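PDB 1JM1: rieske iron-sulfur protein soxF from Sulfolobus acidocaldarius, which probably carries electrons in the respiratory chain through a Rieske-type [2Fe-2S] cluster held by two cysteines and two histidines. Local coordinates for residues A[94-99]-A[126-131]; A[89-95]-A[145-151]; A[167-171]-A[181-185]. All blocks are in the same frame, centred on the assembly; numbering follows the deposited sequence.

Contacts 1 and 2 lie within the Rieske domain, their centres about 9 Å apart. They share Cys94 and Val95, and contact 1 is nested inside the chain loop that contact 2 closes. Contact 1 holds the [2Fe-2S] cluster between two loops. Contact 2 adjoins it, joining the end of strand 87-91 to the run leading into strand 151-155. Contact 3 follows both along the chain, beginning at the end of strand 161-167. Its centre is about 10 Å from that of contact 2 and about 18 Å from that of contact 1. Arg146 NH1 hydrogen-bonds to Pro170 O, and Ile150 N to Asn168 OD1, tying the chain after strand 161-167 to the run 145-151.

Contact 1 (A[94-99]-A[126-131]); sequences CVHLGC and CHGSIY. With FES (Fe2/s2 (inorganic) cluster), chain C.
Cys94 and Tyr131 meet with SG 3.1 Å from the phenol OH, the sulfur at the ring edge and in its plane. SG lies anti to the backbone N (chi1 -172°), which carries it from the loop to the first iron of the cluster. Cys124 is the other protein ligand of that iron. His96 N also donates to Cys94 SG, at 3.6 Å. At Val95, the backbone N donates to Tyr131 OH over 3.1 Å, with a bent N-H...O angle of 145°. The phenol oxygen therefore sits close to the thiolate ligand while accepting from the next residue of the loop. Val95 CG2 packs against Tyr131 CE2 at 4.0 Å. His96 and His127 bind the second iron, each through ND1. Their two ND1 atoms are 3.0 Å apart and face the same metal rather than each other. The ring planes stand at 80°, with the edge of His96 toward the face of His127 in an offset T-shaped pair. This is the Rieske site: the Cys-Val-His-Leu-Gly-Cys loop and the Cys-Pro-Cys-His-Gly-Ser loop each give one cysteine and one histidine as iron ligands. Ser129 OG lies 3.1 Å from the bridging sulfide S1, and also 3.9 Å from His96 CB. Leu97 sets CD2 beside CE1 of the exposed His127, while its backbone N approaches the other sulfide, S2. Cys99 closes the site through its disulfide to Cys126, SG to SG 2.0 Å, which links the two loops covalently.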
ATOM      1  N   CYS A  94      -3.531   1.496   9.483  1.00 10.32           N
ATOM      2  CA  CYS A  94      -2.426   1.490  10.400  1.00 10.13           C
ATOM      3  C   CYS A  94      -2.394   0.239  11.246  1.00  9.97           C
ATOM      4  O   CYS A  94      -3.424  -0.209  11.762  1.00 10.70           O
ATOM      5  CB  CYS A  94      -2.584   2.730  11.314  1.00 10.82           C
ATOM      6  SG  CYS A  94      -1.157   3.005  12.387  1.00 11.23           S
ATOM      7  N   VAL A  95      -1.196  -0.344  11.391  1.00 10.58           N
ATOM      8  CA  VAL A  95      -1.025  -1.593  12.151  1.00 10.68           C
ATOM      9  C   VAL A  95      -0.734  -1.337  13.630  1.00 11.48           C
ATOM     10  O   VAL A  95      -0.491  -2.288  14.376  1.00 13.43           O
ATOM     11  CB  VAL A  95      -0.028  -2.536  11.498  1.00 11.26           C
ATOM     12  CG1 VAL A  95      -0.607  -3.081  10.176  1.00 12.27           C
ATOM     13  CG2 VAL A  95       1.327  -1.926  11.245  1.00 13.47           C
ATOM     14  N   HIS A  96      -0.789  -0.092  14.093  1.00 11.40           N
ATOM     15  CA  HIS A  96      -0.788   0.197  15.525  1.00 11.83           C
ATOM     16  C   HIS A  96      -2.182  -0.068  16.088  1.00 11.58           C
ATOM     17  O   HIS A  96      -2.389  -1.055  16.792  1.00 13.51           O
ATOM     18  CB  HIS A  96      -0.345   1.614  15.777  1.00 12.34           C
ATOM     19  CG  HIS A  96      -0.442   1.988  17.242  1.00 12.44           C
ATOM     20  ND1 HIS A  96      -1.158   3.087  17.657  1.00 12.34           N
ATOM     21  CD2 HIS A  96       0.043   1.310  18.320  1.00 14.30           C
ATOM     22  CE1 HIS A  96      -1.084   3.080  18.969  1.00 13.28           C
ATOM     23  NE2 HIS A  96      -0.379   2.044  19.411  1.00 14.63           N
ATOM     24  N   LEU A  97      -3.154   0.789  15.754  1.00 11.43           N
ATOM     25  CA  LEU A  97      -4.508   0.704  16.309  1.00 11.48           C
ATOM     26  C   LEU A  97      -5.552   0.915  15.266  1.00 11.33           C
ATOM     27  O   LEU A  97      -6.719   1.236  15.572  1.00 12.10           O
ATOM     28  CB  LEU A  97      -4.690   1.640  17.513  1.00 13.14           C
ATOM     29  CG  LEU A  97      -5.356   1.040  18.732  1.00 19.16           C
ATOM     30  CD1 LEU A  97      -4.543  -0.133  19.328  1.00 23.10           C
ATOM     31  CD2 LEU A  97      -5.612   2.134  19.738  1.00 23.74           C
ATOM     32  N   GLY A  98      -5.270   0.648  13.969  1.00 10.90           N
ATOM     33  CA  GLY A  98      -6.319   0.530  12.992  1.00 10.78           C
ATOM     34  C   GLY A  98      -6.899   1.812  12.483  1.00 10.48           C
ATOM     35  O   GLY A  98      -7.955   1.771  11.796  1.00 11.02           O
ATOM     36  N   CYS A  99      -6.283   2.974  12.741  1.00 10.62           N
ATOM     37  CA  CYS A  99      -6.742   4.153  12.028  1.00 10.83           C
ATOM     38  C   CYS A  99      -6.473   4.033  10.542  1.00 10.66           C
ATOM     39  O   CYS A  99      -5.514   3.398  10.120  1.00 12.07           O
ATOM     40  CB  CYS A  99      -6.049   5.416  12.584  1.00 11.68           C
ATOM     41  SG  CYS A  99      -6.835   5.878  14.165  1.00 12.57           S
ATOM     42  N   CYS A 126      -3.386   9.287  14.438  1.00 12.52           N
ATOM     43  CA  CYS A 126      -3.929   8.872  15.724  1.00 13.15           C
ATOM     44  C   CYS A 126      -2.881   8.863  16.820  1.00 12.59           C
ATOM     45  O   CYS A 126      -3.093   9.456  17.871  1.00 14.97           O
ATOM     46  CB  CYS A 126      -4.655   7.527  15.575  0.77 11.82           C
ATOM     47  SG  CYS A 126      -6.132   7.761  14.528  0.77 11.57           S
ATOM     48  N   HIS A 127      -1.722   8.222  16.579  1.00 12.55           N
ATOM     49  CA  HIS A 127      -0.659   8.150  17.598  1.00 13.23           C
ATOM     50  C   HIS A 127       0.718   8.402  16.988  1.00 13.42           C
ATOM     51  O   HIS A 127       1.718   8.202  17.668  1.00 14.90           O
ATOM     52  CB  HIS A 127      -0.661   6.882  18.474  1.00 13.17           C
ATOM     53  CG  HIS A 127      -2.042   6.453  18.862  1.00 12.61           C
ATOM     54  ND1 HIS A 127      -2.768   5.602  18.030  1.00 12.39           N
ATOM     55  CD2 HIS A 127      -2.812   6.813  19.887  1.00 13.64           C
ATOM     56  CE1 HIS A 127      -3.946   5.477  18.607  1.00 12.39           C
ATOM     57  NE2 HIS A 127      -4.014   6.181  19.719  1.00 13.08           N
ATOM     58  N   GLY A 128       0.824   8.892  15.754  1.00 12.75           N
ATOM     59  CA  GLY A 128       2.089   9.345  15.221  1.00 13.43           C
ATOM     60  C   GLY A 128       3.014   8.259  14.700  1.00 12.96           C
ATOM     61  O   GLY A 128       4.225   8.520  14.493  1.00 13.64           O
ATOM     62  N   SER A 129       2.523   7.062  14.388  1.00 11.84           N
ATOM     63  CA  SER A 129       3.339   6.098  13.663  1.00 11.58           C
ATOM     64  C   SER A 129       3.726   6.653  12.315  1.00 11.34           C
ATOM     65  O   SER A 129       2.895   7.224  11.610  1.00 12.17           O
ATOM     66  CB  SER A 129       2.604   4.772  13.487  1.00 11.72           C
ATOM     67  OG  SER A 129       2.339   4.163  14.701  1.00 12.42           O
ATOM     68  N   ILE A 130       4.999   6.468  11.945  1.00 11.42           N
ATOM     69  CA  ILE A 130       5.502   6.890  10.635  1.00 11.51           C
ATOM     70  C   ILE A 130       6.092   5.678   9.939  1.00 10.68           C
ATOM     71  O   ILE A 130       7.011   5.050  10.463  1.00 11.60           O
ATOM     72  CB  ILE A 130       6.507   8.037  10.712  1.00 11.99           C
ATOM     73  CG1 ILE A 130       5.900   9.250  11.488  1.00 13.33           C
ATOM     74  CG2 ILE A 130       6.964   8.443   9.323  1.00 12.96           C
ATOM     75  CD1 ILE A 130       6.844  10.438  11.617  1.00 15.59           C
ATOM     76  N   TYR A 131       5.586   5.418   8.745  1.00 10.58           N
ATOM     77  CA  TYR A 131       6.025   4.305   7.890  1.00 10.34           C
ATOM     78  C   TYR A 131       6.831   4.840   6.733  1.00 10.44           C
ATOM     79  O   TYR A 131       6.380   5.721   5.999  1.00 11.06           O
ATOM     80  CB  TYR A 131       4.821   3.563   7.370  1.00 10.38           C
ATOM     81  CG  TYR A 131       3.876   3.031   8.438  1.00 10.38           C
ATOM     82  CD1 TYR A 131       2.687   3.706   8.733  1.00 11.04           C
ATOM     83  CD2 TYR A 131       4.179   1.879   9.142  1.00 10.46           C
ATOM     84  CE1 TYR A 131       1.845   3.207   9.705  1.00 11.05           C
ATOM     85  CE2 TYR A 131       3.307   1.355  10.085  1.00 10.70           C
ATOM     86  CZ  TYR A 131       2.134   2.031  10.354  1.00 10.40           C
ATOM     87  OH  TYR A 131       1.269   1.469  11.263  1.00 11.23           O
TER
HETATM   88 FE1  FES C 501      -1.959   4.780  13.699  1.00 11.36          FE
HETATM   89 FE2  FES C 501      -2.032   4.525  16.405  1.00 11.88          FE
HETATM   90  S1  FES C 501      -0.394   5.482  15.181  1.00 12.32           S
HETATM   91  S2  FES C 501      -3.643   3.923  14.943  1.00 11.77           S

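Contact 2 (A[89-95]-A[145-151]); sequences AFSDVCV and PRPLPIV. With FES (Fe2/s2 (inorganic) cluster), chain C.
Phe90 and Ile150 form a single antiparallel bridge, a non-hydrogen-bonded pair with CA atoms 4.3 Å apart, flanked by the bonds Ser91 N to Pro149 O and Val151 N to Ala89 O. The bridge joins the edge strand 87-91 to the run that follows the Pro loop of the Rieske fold, whose Gly-Pro-Ala-Pro sequence ends at Pro145. The Phe90 and Ile150 side chains lie side by side and point the same way, with CE2 of the ring 3.5 Å from CG1 of Ile150. Leu148 covers Ser91 O, a buried carbonyl without a polar partner, with its CD2 at 3.5 Å. Beyond the bridge, Ser91 OG accepts from Val93 N in an ST turn, and the chain bends toward the cluster ligand Cys94. Val95 then packs into the second segment. Its CG1 rests over one face of the Arg146 guanidinium and touches Pro149 CD at 3.6 Å. Arg146 runs extended from CG to NE and crosses Val95 at about a right angle. Its NH1 bonds to Pro170 O and Tyr64 OH, which fix the far end of the guanidinium. A water donates to Val95 O at 2.7 Å and accepts from Arg146 NE at 2.9 Å.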
ATOM      1  N   ALA A  89       2.261  -0.496  -3.786  1.00  9.65           N
ATOM      2  CA  ALA A  89       0.988  -0.407  -3.095  1.00  9.40           C
ATOM      3  C   ALA A  89       1.117  -0.889  -1.666  1.00  9.02           C
ATOM      4  O   ALA A  89       1.909  -1.773  -1.347  1.00  9.41           O
ATOM      5  CB  ALA A  89      -0.070  -1.228  -3.828  1.00 10.68           C
ATOM      6  N   PHE A  90       0.266  -0.314  -0.803  1.00  9.18           N
ATOM      7  CA  PHE A  90       0.278  -0.591   0.631  1.00  9.14           C
ATOM      8  C   PHE A  90      -1.149  -0.697   1.123  1.00  9.11           C
ATOM      9  O   PHE A  90      -2.087  -0.088   0.606  1.00  9.46           O
ATOM     10  CB  PHE A  90       0.992   0.529   1.387  1.00  9.74           C
ATOM     11  CG  PHE A  90       2.456   0.689   1.039  1.00 10.10           C
ATOM     12  CD1 PHE A  90       2.846   1.456  -0.036  1.00 10.67           C
ATOM     13  CD2 PHE A  90       3.425   0.025   1.801  1.00 11.22           C
ATOM     14  CE1 PHE A  90       4.175   1.545  -0.386  1.00 11.97           C
ATOM     15  CE2 PHE A  90       4.764   0.149   1.472  1.00 12.43           C
ATOM     16  CZ  PHE A  90       5.127   0.892   0.399  1.00 12.90           C
ATOM     17  N   SER A  91      -1.292  -1.393   2.284  1.00  9.35           N
ATOM     18  CA  SER A  91      -2.505  -1.253   3.079  1.00  9.25           C
ATOM     19  C   SER A  91      -2.666   0.202   3.538  1.00  9.25           C
ATOM     20  O   SER A  91      -1.708   0.889   3.856  1.00  9.90           O
ATOM     21  CB  SER A  91      -2.398  -2.148   4.303  1.00  9.75           C
ATOM     22  OG  SER A  91      -3.534  -2.017   5.153  1.00  9.83           O
ATOM     23  N   ASP A  92      -3.943   0.633   3.599  1.00  9.71           N
ATOM     24  CA  ASP A  92      -4.292   1.941   4.130  1.00  9.62           C
ATOM     25  C   ASP A  92      -4.756   1.884   5.577  1.00  9.83           C
ATOM     26  O   ASP A  92      -5.326   2.883   6.043  1.00 11.19           O
ATOM     27  CB  ASP A  92      -5.327   2.616   3.254  1.00 10.62           C
ATOM     28  CG  ASP A  92      -5.526   4.067   3.533  1.00 10.78           C
ATOM     29  OD1 ASP A  92      -4.458   4.744   3.781  1.00 11.37           O
ATOM     30  OD2 ASP A  92      -6.653   4.589   3.464  1.00 12.61           O
ATOM     31  N   VAL A  93      -4.524   0.792   6.284  1.00  9.92           N
ATOM     32  CA  VAL A  93      -4.926   0.627   7.692  1.00 10.00           C
ATOM     33  C   VAL A  93      -3.675   0.542   8.549  1.00 10.41           C
ATOM     34  O   VAL A  93      -2.835  -0.366   8.389  1.00 10.62           O
ATOM     35  CB  VAL A  93      -5.857  -0.563   7.876  1.00 10.64           C
ATOM     36  CG1 VAL A  93      -6.257  -0.662   9.374  1.00 11.35           C
ATOM     37  CG2 VAL A  93      -7.089  -0.502   6.989  1.00 11.76           C
ATOM     38  N   CYS A  94      -3.531   1.496   9.483  1.00 10.32           N
ATOM     39  CA  CYS A  94      -2.426   1.490  10.400  1.00 10.13           C
ATOM     40  C   CYS A  94      -2.394   0.239  11.246  1.00  9.97           C
ATOM     41  O   CYS A  94      -3.424  -0.209  11.762  1.00 10.70           O
ATOM     42  CB  CYS A  94      -2.584   2.730  11.314  1.00 10.82           C
ATOM     43  SG  CYS A  94      -1.157   3.005  12.387  1.00 11.23           S
ATOM     44  N   VAL A  95      -1.196  -0.344  11.391  1.00 10.58           N
ATOM     45  CA  VAL A  95      -1.025  -1.593  12.151  1.00 10.68           C
ATOM     46  C   VAL A  95      -0.734  -1.337  13.630  1.00 11.48           C
ATOM     47  O   VAL A  95      -0.491  -2.288  14.376  1.00 13.43           O
ATOM     48  CB  VAL A  95      -0.028  -2.536  11.498  1.00 11.26           C
ATOM     49  CG1 VAL A  95      -0.607  -3.081  10.176  1.00 12.27           C
ATOM     50  CG2 VAL A  95       1.327  -1.926  11.245  1.00 13.47           C
ATOM     51  N   PRO A 145       3.947  -1.543  15.804  1.00 12.83           N
ATOM     52  CA  PRO A 145       4.908  -2.593  16.180  1.00 14.17           C
ATOM     53  C   PRO A 145       5.489  -3.367  15.031  1.00 13.06           C
ATOM     54  O   PRO A 145       6.324  -4.254  15.272  1.00 14.80           O
ATOM     55  CB  PRO A 145       4.034  -3.507  17.080  1.00 17.14           C
ATOM     56  CG  PRO A 145       2.686  -3.422  16.415  1.00 16.28           C
ATOM     57  CD  PRO A 145       2.551  -1.964  16.079  1.00 14.36           C
ATOM     58  N   ARG A 146       5.109  -3.077  13.801  1.00 12.16           N
ATOM     59  CA  ARG A 146       5.558  -3.820  12.640  1.00 11.79           C
ATOM     60  C   ARG A 146       5.326  -2.961  11.409  1.00 10.91           C
ATOM     61  O   ARG A 146       4.565  -1.980  11.460  1.00 11.20           O
ATOM     62  CB  ARG A 146       4.827  -5.146  12.528  1.00 11.88           C
ATOM     63  CG  ARG A 146       3.318  -5.020  12.345  1.00 11.84           C
ATOM     64  CD  ARG A 146       2.656  -6.360  12.464  1.00 12.91           C
ATOM     65  NE  ARG A 146       1.187  -6.349  12.262  1.00 12.89           N
ATOM     66  CZ  ARG A 146       0.575  -6.604  11.152  1.00 11.34           C
ATOM     67  NH1 ARG A 146       1.209  -6.801  10.017  1.00 11.52           N
ATOM     68  NH2 ARG A 146      -0.773  -6.644  11.154  1.00 12.79           N
ATOM     69  N   PRO A 147       5.952  -3.312  10.292  1.00 10.65           N
ATOM     70  CA  PRO A 147       5.849  -2.488   9.072  1.00 10.34           C
ATOM     71  C   PRO A 147       4.440  -2.486   8.485  1.00  9.90           C
ATOM     72  O   PRO A 147       3.646  -3.432   8.602  1.00 10.23           O
ATOM     73  CB  PRO A 147       6.842  -3.135   8.115  1.00 10.80           C
ATOM     74  CG  PRO A 147       7.847  -3.812   9.014  1.00 12.00           C
ATOM     75  CD  PRO A 147       6.988  -4.364  10.130  1.00 11.53           C
ATOM     76  N   LEU A 148       4.151  -1.427   7.733  1.00  9.75           N
ATOM     77  CA  LEU A 148       2.907  -1.334   6.998  1.00  9.71           C
ATOM     78  C   LEU A 148       2.855  -2.403   5.908  1.00  9.26           C
ATOM     79  O   LEU A 148       3.780  -2.469   5.092  1.00  9.92           O
ATOM     80  CB  LEU A 148       2.777   0.057   6.370  1.00  9.80           C
ATOM     81  CG  LEU A 148       1.429   0.344   5.715  1.00 10.07           C
ATOM     82  CD1 LEU A 148       0.313   0.374   6.754  1.00 10.57           C
ATOM     83  CD2 LEU A 148       1.495   1.700   5.004  1.00 10.81           C
ATOM     84  N   PRO A 149       1.813  -3.241   5.853  1.00  9.24           N
ATOM     85  CA  PRO A 149       1.789  -4.264   4.810  1.00  9.41           C
ATOM     86  C   PRO A 149       1.806  -3.692   3.401  1.00  9.43           C
ATOM     87  O   PRO A 149       1.165  -2.671   3.101  1.00  9.83           O
ATOM     88  CB  PRO A 149       0.497  -5.032   5.114  1.00  9.83           C
ATOM     89  CG  PRO A 149       0.357  -4.878   6.610  1.00 10.44           C
ATOM     90  CD  PRO A 149       0.781  -3.429   6.863  1.00  9.84           C
ATOM     91  N   ILE A 150       2.531  -4.392   2.546  1.00  9.63           N
ATOM     92  CA  ILE A 150       2.638  -4.137   1.121  1.00  9.73           C
ATOM     93  C   ILE A 150       1.660  -5.031   0.372  1.00  9.40           C
ATOM     94  O   ILE A 150       1.546  -6.221   0.657  1.00 10.22           O
ATOM     95  CB  ILE A 150       4.088  -4.374   0.619  1.00  9.98           C
ATOM     96  CG1 ILE A 150       5.017  -3.370   1.283  1.00 12.00           C
ATOM     97  CG2 ILE A 150       4.181  -4.329  -0.893  1.00 11.15           C
ATOM     98  CD1 ILE A 150       6.506  -3.694   1.103  1.00 14.44           C
ATOM     99  N   VAL A 151       0.986  -4.444  -0.614  1.00  9.45           N
ATOM    100  CA  VAL A 151       0.168  -5.166  -1.562  1.00  9.89           C
ATOM    101  C   VAL A 151       1.057  -5.454  -2.783  1.00  9.80           C
ATOM    102  O   VAL A 151       1.572  -4.535  -3.429  1.00 10.68           O
ATOM    103  CB  VAL A 151      -1.074  -4.363  -1.953  1.00 10.50           C
ATOM    104  CG1 VAL A 151      -1.884  -5.144  -3.012  1.00 11.95           C
ATOM    105  CG2 VAL A 151      -1.922  -4.062  -0.729  1.00 11.56           C
TER
HETATM  106 FE1  FES C 501      -1.959   4.780  13.699  1.00 11.36          FE
HETATM  107 FE2  FES C 501      -2.032   4.525  16.405  1.00 11.88          FE
HETATM  108  S1  FES C 501      -0.394   5.482  15.181  1.00 12.32           S
HETATM  109  S2  FES C 501      -3.643   3.923  14.943  1.00 11.77           S
HETATM  110  O   HOH W   1       3.853  -2.922  -4.057  1.00 10.46           O
HETATM  111  O   HOH W   2      -0.172  -4.954  14.462  1.00 21.52           O

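Contact 3 (A[167-171]-A[181-185]); sequences TNAPY and PQDNL
Asn184 and Tyr171 stack, with the amide lying over one face of the phenol ring and the two planes 18° apart. Asn184 belongs to the 3-10 segment 181-185, which packs on the irregular chain leaving strand 161-167, the last long strand of the fold. Its CG is anti to its own carbonyl carbon (chi1 -68°), which brings the amide over the ring. ND2 sits 3.5 Å above the plane of the Tyr171 ring, over its centre. At the other end of the amide, OD1 accepts from Tyr171 N at 2.8 Å, in the carbonyl plane and on a lone pair, with a nearly straight N-H...O angle of 176°. ND2 donates to Ala169 O over 3.1 Å. Thr167 OG1 donates to the same oxygen from the same face of its plane. The amide is thus held at both ends and against a ring, so its rotation is fixed. With an alanine here, Tyr171 N is likely to lose its acceptor, Ala169 O to keep Thr167 OG1 but lose ND2, and the ring face to lose its amide cover. The Tyr171 hydroxyl is held by Tyr37 O. The other part of the contact is looser, and the outer side of the 3-10 segment is partly exposed. The proline rings of Pro170 and Pro181 come only to 4.4 Å, CD to CD. On this side Pro181 CB lies 3.6 Å from Thr167 O, a buried carbonyl with no polar partner.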
ATOM      1  N   THR A 167      -0.345 -10.028  -0.504  1.00 10.08           N
ATOM      2  CA  THR A 167       0.243  -9.104   0.455  1.00  9.97           C
ATOM      3  C   THR A 167       1.429  -9.777   1.096  1.00  9.86           C
ATOM      4  O   THR A 167       1.520 -11.005   1.112  1.00 11.02           O
ATOM      5  CB  THR A 167      -0.743  -8.600   1.528  1.00  9.95           C
ATOM      6  OG1 THR A 167      -1.086  -9.664   2.417  1.00 10.57           O
ATOM      7  CG2 THR A 167      -2.013  -8.045   0.902  1.00 10.96           C
ATOM      8  N   ASN A 168       2.334  -8.986   1.666  1.00 10.03           N
ATOM      9  CA  ASN A 168       3.487  -9.549   2.352  1.00 10.26           C
ATOM     10  C   ASN A 168       3.217  -9.867   3.807  1.00 10.08           C
ATOM     11  O   ASN A 168       4.060 -10.490   4.472  1.00 11.30           O
ATOM     12  CB  ASN A 168       4.726  -8.668   2.247  1.00 10.58           C
ATOM     13  CG  ASN A 168       4.599  -7.335   2.970  1.00  9.85           C
ATOM     14  OD1 ASN A 168       3.476  -6.940   3.353  1.00 10.15           O
ATOM     15  ND2 ASN A 168       5.704  -6.632   3.123  1.00 10.89           N
ATOM     16  N   ALA A 169       2.046  -9.483   4.343  1.00 10.13           N
ATOM     17  CA  ALA A 169       1.739  -9.584   5.764  1.00 10.08           C
ATOM     18  C   ALA A 169       0.274  -9.461   5.951  1.00 10.02           C
ATOM     19  O   ALA A 169      -0.449  -8.859   5.104  1.00 10.30           O
ATOM     20  CB  ALA A 169       2.455  -8.463   6.499  1.00 10.94           C
ATOM     21  N   PRO A 170      -0.251  -9.920   7.080  1.00 10.62           N
ATOM     22  CA  PRO A 170      -1.651  -9.633   7.451  1.00 10.68           C
ATOM     23  C   PRO A 170      -1.839  -8.154   7.732  1.00 10.05           C
ATOM     24  O   PRO A 170      -0.963  -7.470   8.285  1.00 10.66           O
ATOM     25  CB  PRO A 170      -1.830 -10.436   8.760  1.00 11.88           C
ATOM     26  CG  PRO A 170      -0.426 -10.520   9.331  1.00 12.22           C
ATOM     27  CD  PRO A 170       0.455 -10.688   8.131  1.00 11.47           C
ATOM     28  N   TYR A 171      -3.022  -7.675   7.402  1.00 10.00           N
ATOM     29  CA  TYR A 171      -3.470  -6.341   7.798  1.00  9.98           C
ATOM     30  C   TYR A 171      -3.714  -6.305   9.310  1.00 10.40           C
ATOM     31  O   TYR A 171      -3.674  -7.337  10.010  1.00 10.97           O
ATOM     32  CB  TYR A 171      -4.757  -6.010   7.049  1.00 10.23           C
ATOM     33  CG  TYR A 171      -4.659  -5.971   5.543  1.00  9.90           C
ATOM     34  CD1 TYR A 171      -5.789  -6.211   4.780  1.00 10.35           C
ATOM     35  CD2 TYR A 171      -3.489  -5.679   4.857  1.00 10.05           C
ATOM     36  CE1 TYR A 171      -5.760  -6.164   3.414  1.00 10.33           C
ATOM     37  CE2 TYR A 171      -3.457  -5.633   3.465  1.00 10.03           C
ATOM     38  CZ  TYR A 171      -4.589  -5.876   2.741  1.00  9.62           C
ATOM     39  OH  TYR A 171      -4.508  -5.822   1.377  1.00 10.56           O
ATOM     40  N   PRO A 181      -0.589 -13.732   5.834  1.00 12.41           N
ATOM     41  CA  PRO A 181      -1.143 -12.864   4.783  1.00 11.54           C
ATOM     42  C   PRO A 181      -2.544 -13.292   4.336  1.00 11.00           C
ATOM     43  O   PRO A 181      -3.417 -12.467   4.142  1.00 11.20           O
ATOM     44  CB  PRO A 181      -0.093 -13.008   3.674  1.00 12.07           C
ATOM     45  CG  PRO A 181       1.194 -13.289   4.433  1.00 12.99           C
ATOM     46  CD  PRO A 181       0.759 -14.213   5.531  1.00 12.91           C
ATOM     47  N   GLN A 182      -2.747 -14.614   4.184  1.00 11.77           N
ATOM     48  CA  GLN A 182      -4.024 -15.127   3.689  1.00 12.46           C
ATOM     49  C   GLN A 182      -5.171 -14.891   4.630  1.00 11.93           C
ATOM     50  O   GLN A 182      -6.332 -14.910   4.191  1.00 13.17           O
ATOM     51  CB  GLN A 182      -3.903 -16.633   3.351  1.00 14.38           C
ATOM     52  CG  GLN A 182      -3.016 -16.926   2.125  1.00 14.49           C
ATOM     53  CD  GLN A 182      -1.535 -17.046   2.474  1.00 14.09           C
ATOM     54  OE1 GLN A 182      -1.084 -16.820   3.578  1.00 14.98           O
ATOM     55  NE2 GLN A 182      -0.775 -17.469   1.459  1.00 14.65           N
ATOM     56  N   ASP A 183      -4.904 -14.574   5.907  1.00 12.33           N
ATOM     57  CA  ASP A 183      -5.974 -14.137   6.805  1.00 12.37           C
ATOM     58  C   ASP A 183      -6.582 -12.807   6.362  1.00 11.52           C
ATOM     59  O   ASP A 183      -7.626 -12.423   6.900  1.00 12.05           O
ATOM     60  CB  ASP A 183      -5.497 -14.123   8.232  1.00 13.40           C
ATOM     61  CG  ASP A 183      -5.341 -15.505   8.831  1.00 15.64           C
ATOM     62  OD1 ASP A 183      -5.887 -16.498   8.246  1.00 17.57           O
ATOM     63  OD2 ASP A 183      -4.678 -15.554   9.877  1.00 17.73           O
ATOM     64  N   ASN A 184      -5.986 -12.110   5.424  1.00 11.10           N
ATOM     65  CA  ASN A 184      -6.628 -10.942   4.820  1.00 10.99           C
ATOM     66  C   ASN A 184      -7.866 -11.331   4.022  1.00 11.03           C
ATOM     67  O   ASN A 184      -8.691 -10.459   3.734  1.00 11.73           O
ATOM     68  CB  ASN A 184      -5.648 -10.170   3.974  1.00 10.49           C
ATOM     69  CG  ASN A 184      -4.584  -9.527   4.812  1.00 10.46           C
ATOM     70  OD1 ASN A 184      -4.801  -9.275   5.998  1.00 11.07           O
ATOM     71  ND2 ASN A 184      -3.439  -9.196   4.210  1.00 10.71           N
ATOM     72  N   LEU A 185      -8.017 -12.597   3.706  1.00 11.79           N
ATOM     73  CA  LEU A 185      -9.226 -13.088   3.026  1.00 12.80           C
ATOM     74  C   LEU A 185     -10.370 -13.309   3.975  1.00 13.56           C
ATOM     75  O   LEU A 185     -11.477 -13.626   3.516  1.00 16.76           O
ATOM     76  CB  LEU A 185      -8.885 -14.384   2.256  1.00 13.45           C
ATOM     77  CG  LEU A 185      -7.805 -14.209   1.163  1.00 17.59           C
ATOM     78  CD1 LEU A 185      -7.295 -15.582   0.730  1.00 20.63           C
ATOM     79  CD2 LEU A 185      -8.346 -13.422  -0.007  1.00 25.39           C
TER